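Local coordinates for GTP pyrophosphokinase YjbM (Bacillus subtilis, PDB 5DEC), which makes the alarmones pppGpp and ppGpp by transferring pyrophosphate from ATP to GTP or GDP, working as an allosterically regulated homotetramer, at residues 151-164 / 180-192. Residues are numbered along the deposited sequence; the frame is centred on the assembly and turned at random.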
loop_
_atom_site.group_PDB
_atom_site.type_symbol
_atom_site.label_atom_id
_atom_site.label_comp_id
_atom_site.label_asym_id
_atom_site.label_seq_id
_atom_site.Cartn_x
_atom_site.Cartn_y
_atom_site.Cartn_z
ATOM N N THR B 151 -16.068 17.200 -7.278
ATOM C CA THR B 151 -15.549 17.908 -6.113
ATOM C C THR B 151 -15.781 17.042 -4.892
ATOM O O THR B 151 -16.557 16.084 -4.942
ATOM C CB THR B 151 -16.198 19.297 -5.879
ATOM O OG1 THR B 151 -17.607 19.131 -5.687
ATOM C CG2 THR B 151 -15.968 20.229 -7.076
ATOM N N LEU B 152 -15.102 17.384 -3.802
ATOM C CA LEU B 152 -15.282 16.717 -2.527
ATOM C C LEU B 152 -16.754 16.729 -2.085
ATOM O O LEU B 152 -17.278 15.721 -1.604
ATOM C CB LEU B 152 -14.399 17.382 -1.459
ATOM C CG LEU B 152 -12.874 17.286 -1.669
ATOM C CD1 LEU B 152 -12.082 18.199 -0.712
ATOM C CD2 LEU B 152 -12.417 15.849 -1.529
ATOM N N ALA B 153 -17.404 17.879 -2.237
ATOM C CA ALA B 153 -18.784 18.053 -1.807
ATOM C C ALA B 153 -19.758 17.243 -2.664
ATOM O O ALA B 153 -20.692 16.633 -2.144
ATOM C CB ALA B 153 -19.151 19.536 -1.832
ATOM N N MET B 154 -19.542 17.248 -3.983
ATOM C CA MET B 154 -20.273 16.371 -4.910
ATOM C C MET B 154 -20.110 14.902 -4.529
ATOM O O MET B 154 -21.058 14.118 -4.578
ATOM C CB MET B 154 -19.746 16.551 -6.340
ATOM C CG MET B 154 -20.036 17.893 -6.961
ATOM S SD MET B 154 -18.971 18.232 -8.388
ATOM C CE MET B 154 -19.176 16.866 -9.430
ATOM N N ASN B 155 -18.881 14.510 -4.229
ATOM C CA ASN B 155 -18.620 13.120 -3.906
ATOM C C ASN B 155 -19.335 12.739 -2.608
ATOM O O ASN B 155 -19.900 11.650 -2.478
ATOM C CB ASN B 155 -17.112 12.857 -3.777
ATOM C CG ASN B 155 -16.803 11.390 -3.523
ATOM O OD1 ASN B 155 -17.209 10.530 -4.297
ATOM N ND2 ASN B 155 -16.047 11.108 -2.473
ATOM N N PHE B 156 -19.297 13.650 -1.646
ATOM C CA PHE B 156 -19.984 13.413 -0.372
ATOM C C PHE B 156 -21.485 13.194 -0.603
ATOM O O PHE B 156 -22.065 12.192 -0.153
ATOM C CB PHE B 156 -19.726 14.590 0.577
ATOM C CG PHE B 156 -20.439 14.491 1.892
ATOM C CD1 PHE B 156 -20.732 13.257 2.462
ATOM C CD2 PHE B 156 -20.773 15.636 2.583
ATOM C CE1 PHE B 156 -21.397 13.180 3.675
ATOM C CE2 PHE B 156 -21.427 15.562 3.815
ATOM C CZ PHE B 156 -21.716 14.341 4.360
ATOM N N TRP B 157 -22.106 14.132 -1.304
ATOM C CA TRP B 157 -23.552 14.009 -1.587
ATOM C C TRP B 157 -23.876 12.716 -2.341
ATOM O O TRP B 157 -24.828 12.001 -1.987
ATOM C CB TRP B 157 -24.072 15.218 -2.372
ATOM C CG TRP B 157 -25.539 15.120 -2.555
ATOM C CD1 TRP B 157 -26.492 15.579 -1.701
ATOM C CD2 TRP B 157 -26.229 14.445 -3.624
ATOM N NE1 TRP B 157 -27.753 15.268 -2.189
ATOM C CE2 TRP B 157 -27.616 14.576 -3.343
ATOM C CE3 TRP B 157 -25.820 13.787 -4.772
ATOM C CZ2 TRP B 157 -28.577 14.045 -4.214
ATOM C CZ3 TRP B 157 -26.767 13.254 -5.607
ATOM C CH2 TRP B 157 -28.144 13.402 -5.335
ATOM N N ALA B 158 -23.105 12.406 -3.383
ATOM C CA ALA B 158 -23.385 11.211 -4.182
ATOM C C ALA B 158 -23.252 9.929 -3.380
ATOM O O ALA B 158 -23.967 8.939 -3.626
ATOM C CB ALA B 158 -22.478 11.164 -5.416
ATOM N N THR B 159 -22.314 9.922 -2.441
ATOM C CA THR B 159 -22.097 8.760 -1.584
ATOM C C THR B 159 -23.305 8.524 -0.684
ATOM O O THR B 159 -23.732 7.372 -0.474
ATOM C CB THR B 159 -20.810 8.932 -0.743
ATOM O OG1 THR B 159 -19.687 9.020 -1.634
ATOM C CG2 THR B 159 -20.616 7.765 0.231
ATOM N N ILE B 160 -23.854 9.612 -0.145
ATOM C CA ILE B 160 -25.052 9.517 0.688
ATOM C C ILE B 160 -26.242 9.056 -0.130
ATOM O O ILE B 160 -27.002 8.172 0.292
ATOM C CB ILE B 160 -25.405 10.874 1.339
ATOM C CG1 ILE B 160 -24.301 11.339 2.296
ATOM C CG2 ILE B 160 -26.724 10.772 2.098
ATOM C CD1 ILE B 160 -24.038 10.385 3.431
ATOM N N GLU B 161 -26.422 9.649 -1.310
ATOM C CA GLU B 161 -27.519 9.222 -2.168
ATOM C C GLU B 161 -27.428 7.735 -2.529
ATOM O O GLU B 161 -28.447 7.024 -2.597
ATOM C CB GLU B 161 -27.567 10.037 -3.464
ATOM C CG GLU B 161 -28.629 9.470 -4.405
ATOM C CD GLU B 161 -28.537 10.007 -5.808
ATOM O OE1 GLU B 161 -29.468 10.718 -6.239
ATOM O OE2 GLU B 161 -27.516 9.732 -6.472
ATOM N N HIS B 162 -26.212 7.270 -2.799
ATOM C CA HIS B 162 -26.023 5.874 -3.183
ATOM C C HIS B 162 -26.426 4.963 -2.033
ATOM O O HIS B 162 -27.158 3.989 -2.228
ATOM C CB HIS B 162 -24.560 5.590 -3.587
ATOM C CG HIS B 162 -24.342 4.181 -4.049
ATOM N ND1 HIS B 162 -24.690 3.750 -5.314
ATOM C CD2 HIS B 162 -23.879 3.086 -3.398
ATOM C CE1 HIS B 162 -24.414 2.464 -5.435
ATOM N NE2 HIS B 162 -23.930 2.035 -4.280
ATOM N N SER B 163 -25.981 5.315 -0.827
ATOM C CA SER B 163 -26.310 4.563 0.387
ATOM C C SER B 163 -27.814 4.529 0.653
ATOM O O SER B 163 -28.357 3.508 1.069
ATOM C CB SER B 163 -25.583 5.151 1.594
ATOM O OG SER B 163 -24.197 4.841 1.498
ATOM N N LEU B 164 -28.482 5.660 0.459
ATOM C CA LEU B 164 -29.922 5.700 0.663
ATOM C C LEU B 164 -30.662 4.887 -0.369
ATOM O O LEU B 164 -31.649 4.208 -0.057
ATOM C CB LEU B 164 -30.407 7.155 0.621
ATOM C CG LEU B 164 -30.033 7.961 1.867
ATOM C CD1 LEU B 164 -30.253 9.457 1.635
ATOM C CD2 LEU B 164 -30.848 7.478 3.050
ATOM N N LEU B 180 -32.725 15.187 0.821
ATOM C CA LEU B 180 -31.579 14.821 -0.010
ATOM C C LEU B 180 -31.398 15.843 -1.109
ATOM O O LEU B 180 -30.283 16.226 -1.438
ATOM C CB LEU B 180 -31.798 13.438 -0.621
ATOM C CG LEU B 180 -30.613 12.755 -1.278
ATOM C CD1 LEU B 180 -29.449 12.668 -0.334
ATOM C CD2 LEU B 180 -31.049 11.378 -1.803
ATOM N N GLN B 181 -32.520 16.296 -1.674
ATOM C CA GLN B 181 -32.474 17.334 -2.690
ATOM C C GLN B 181 -31.977 18.646 -2.074
ATOM O O GLN B 181 -31.175 19.356 -2.688
ATOM C CB GLN B 181 -33.855 17.508 -3.346
ATOM C CG GLN B 181 -34.033 18.801 -4.129
ATOM C CD GLN B 181 -33.188 18.863 -5.387
ATOM O OE1 GLN B 181 -32.892 17.840 -5.997
ATOM N NE2 GLN B 181 -32.807 20.071 -5.792
ATOM N N ARG B 182 -32.418 18.975 -0.856
ATOM C CA ARG B 182 -31.872 20.181 -0.200
ATOM C C ARG B 182 -30.377 20.063 0.055
ATOM O O ARG B 182 -29.633 21.060 -0.050
ATOM C CB ARG B 182 -32.535 20.494 1.149
ATOM C CG ARG B 182 -33.953 21.014 1.123
ATOM C CD ARG B 182 -34.182 21.841 2.419
ATOM N NE ARG B 182 -35.163 22.877 2.118
ATOM C CZ ARG B 182 -34.955 24.191 2.109
ATOM N NH1 ARG B 182 -33.783 24.741 2.455
ATOM N NH2 ARG B 182 -35.971 24.963 1.794
ATOM N N ALA B 183 -29.933 18.863 0.419
ATOM C CA ALA B 183 -28.508 18.664 0.670
ATOM C C ALA B 183 -27.711 18.878 -0.609
ATOM O O ALA B 183 -26.592 19.408 -0.559
ATOM C CB ALA B 183 -28.233 17.262 1.263
ATOM N N SER B 184 -28.262 18.469 -1.754
ATOM C CA SER B 184 -27.529 18.668 -3.011
ATOM C C SER B 184 -27.358 20.144 -3.337
ATOM O O SER B 184 -26.322 20.564 -3.856
ATOM C CB SER B 184 -28.203 17.945 -4.190
ATOM O OG SER B 184 -29.277 18.676 -4.743
ATOM N N GLU B 185 -28.385 20.935 -3.050
ATOM C CA GLU B 185 -28.291 22.380 -3.250
ATOM C C GLU B 185 -27.295 23.000 -2.278
ATOM O O GLU B 185 -26.534 23.888 -2.645
ATOM C CB GLU B 185 -29.680 23.035 -3.083
ATOM C CG GLU B 185 -30.600 22.730 -4.273
ATOM C CD GLU B 185 -32.085 22.841 -3.947
ATOM O OE1 GLU B 185 -32.433 23.303 -2.837
ATOM O OE2 GLU B 185 -32.905 22.437 -4.799
ATOM N N ALA B 186 -27.307 22.539 -1.031
ATOM C CA ALA B 186 -26.359 23.012 -0.046
ATOM C C ALA B 186 -24.916 22.674 -0.456
ATOM O O ALA B 186 -24.014 23.506 -0.293
ATOM C CB ALA B 186 -26.689 22.431 1.333
ATOM N N ALA B 187 -24.689 21.460 -0.974
ATOM C CA ALA B 187 -23.357 21.092 -1.471
ATOM C C ALA B 187 -22.950 21.983 -2.652
ATOM O O ALA B 187 -21.804 22.395 -2.772
ATOM C CB ALA B 187 -23.315 19.607 -1.893
ATOM N N SER B 188 -23.898 22.229 -3.548
ATOM C CA SER B 188 -23.664 23.118 -4.676
ATOM C C SER B 188 -23.311 24.542 -4.214
ATOM O O SER B 188 -22.380 25.174 -4.746
ATOM C CB SER B 188 -24.896 23.150 -5.588
ATOM O OG SER B 188 -24.669 24.011 -6.685
ATOM N N ARG B 189 -24.020 25.047 -3.206
ATOM C CA ARG B 189 -23.683 26.378 -2.722
ATOM C C ARG B 189 -22.313 26.435 -2.068
ATOM O O ARG B 189 -21.610 27.426 -2.200
ATOM C CB ARG B 189 -24.712 26.902 -1.717
ATOM C CG ARG B 189 -25.991 27.404 -2.386
ATOM C CD ARG B 189 -26.883 28.085 -1.359
ATOM N NE ARG B 189 -27.493 27.115 -0.461
ATOM C CZ ARG B 189 -28.680 26.547 -0.641
ATOM N NH1 ARG B 189 -29.425 26.860 -1.692
ATOM N NH2 ARG B 189 -29.122 25.674 0.254
ATOM N N LEU B 190 -21.938 25.378 -1.359
ATOM C CA LEU B 190 -20.606 25.323 -0.782
ATOM C C LEU B 190 -19.559 25.395 -1.884
ATOM O O LEU B 190 -18.587 26.136 -1.755
ATOM C CB LEU B 190 -20.433 24.051 0.064
ATOM C CG LEU B 190 -19.025 23.750 0.589
ATOM C CD1 LEU B 190 -18.512 24.923 1.411
ATOM C CD2 LEU B 190 -19.036 22.477 1.414
ATOM N N ASP B 191 -19.752 24.636 -2.962
ATOM C CA ASP B 191 -18.793 24.662 -4.067
ATOM C C ASP B 191 -18.712 26.062 -4.688
ATOM O O ASP B 191 -17.630 26.512 -5.044
ATOM C CB ASP B 191 -19.152 23.621 -5.135
ATOM C CG ASP B 191 -18.563 22.239 -4.821
ATOM O OD1 ASP B 191 -17.584 22.161 -4.035
ATOM O OD2 ASP B 191 -19.103 21.228 -5.335
ATOM N N GLU B 192 -19.848 26.754 -4.790
ATOM C CA GLU B 192 -19.864 28.114 -5.333
ATOM C C GLU B 192 -19.038 29.072 -4.476
ATOM O O GLU B 192 -18.246 29.849 -5.001
ATOM C CB GLU B 192 -21.298 28.650 -5.445
ATOM C CG GLU B 192 -22.164 27.952 -6.478
ATOM C CD GLU B 192 -23.645 28.359 -6.387
ATOM O OE1 GLU B 192 -23.964 29.351 -5.692
ATOM O OE2 GLU B 192 -24.492 27.679 -7.004
#
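Helices 152-164 and 180-192 run antiparallel, their axes 9.0 Å apart at 169°, and the backbones come nearest where Ala153 meets Ala187, CA atoms 5.5 Å apart. The two methyl groups face each other, and these small side chains permit the close approach. Toward the other end the indole of Trp157 fills the widening gap. Its CG stands anti to the backbone N (chi1 -176°), which carries the ring across to the second helix. Trp157 NE1 donates to Leu180 O at 2.8 Å; the oxygen lies close to the ring plane, and the N-H...O angle is 163°. Ser184 N, the ordinary helical donor, reaches the same oxygen from the opposite face of its carbonyl plane. Ser184 CB lies over the five-membered ring of Trp157 in a CH-pi contact, 3.6 Å from its centroid. Glu161 CB, from Trp157's own helix, lies over the rim of the opposite face. A phenylalanine here has no N-H for Leu180 O and a shorter ring, and would probably leave that oxygen without its cross-helix donor and open a gap beside Leu180.

The pair is an antiparallel helical hairpin following the mixed sheet of the RelA/SpoT synthetase fold. Leu180 is a knob in a hole formed by Trp157, Ile160, Glu161 and Leu164. Leu180 and Leu164 meet tip to tip, Leu180 CD1 lying 3.9 Å from Leu164 CD1. Glu161, part of the product site, turns its carboxylate to Lys119 and Ser121 of that site.

At the start of helix 152-164, Thr151 OG1 donates to Asp191 OD2 at 2.6 Å, on the syn side but tilted from the carboxylate plane. The same OG1 accepts from Met154 N, and Thr151 N returns a weak bond to Met154 SD, a capping box. Asp191 OD2 also takes a salt bridge from Arg124 in a neighbouring loop.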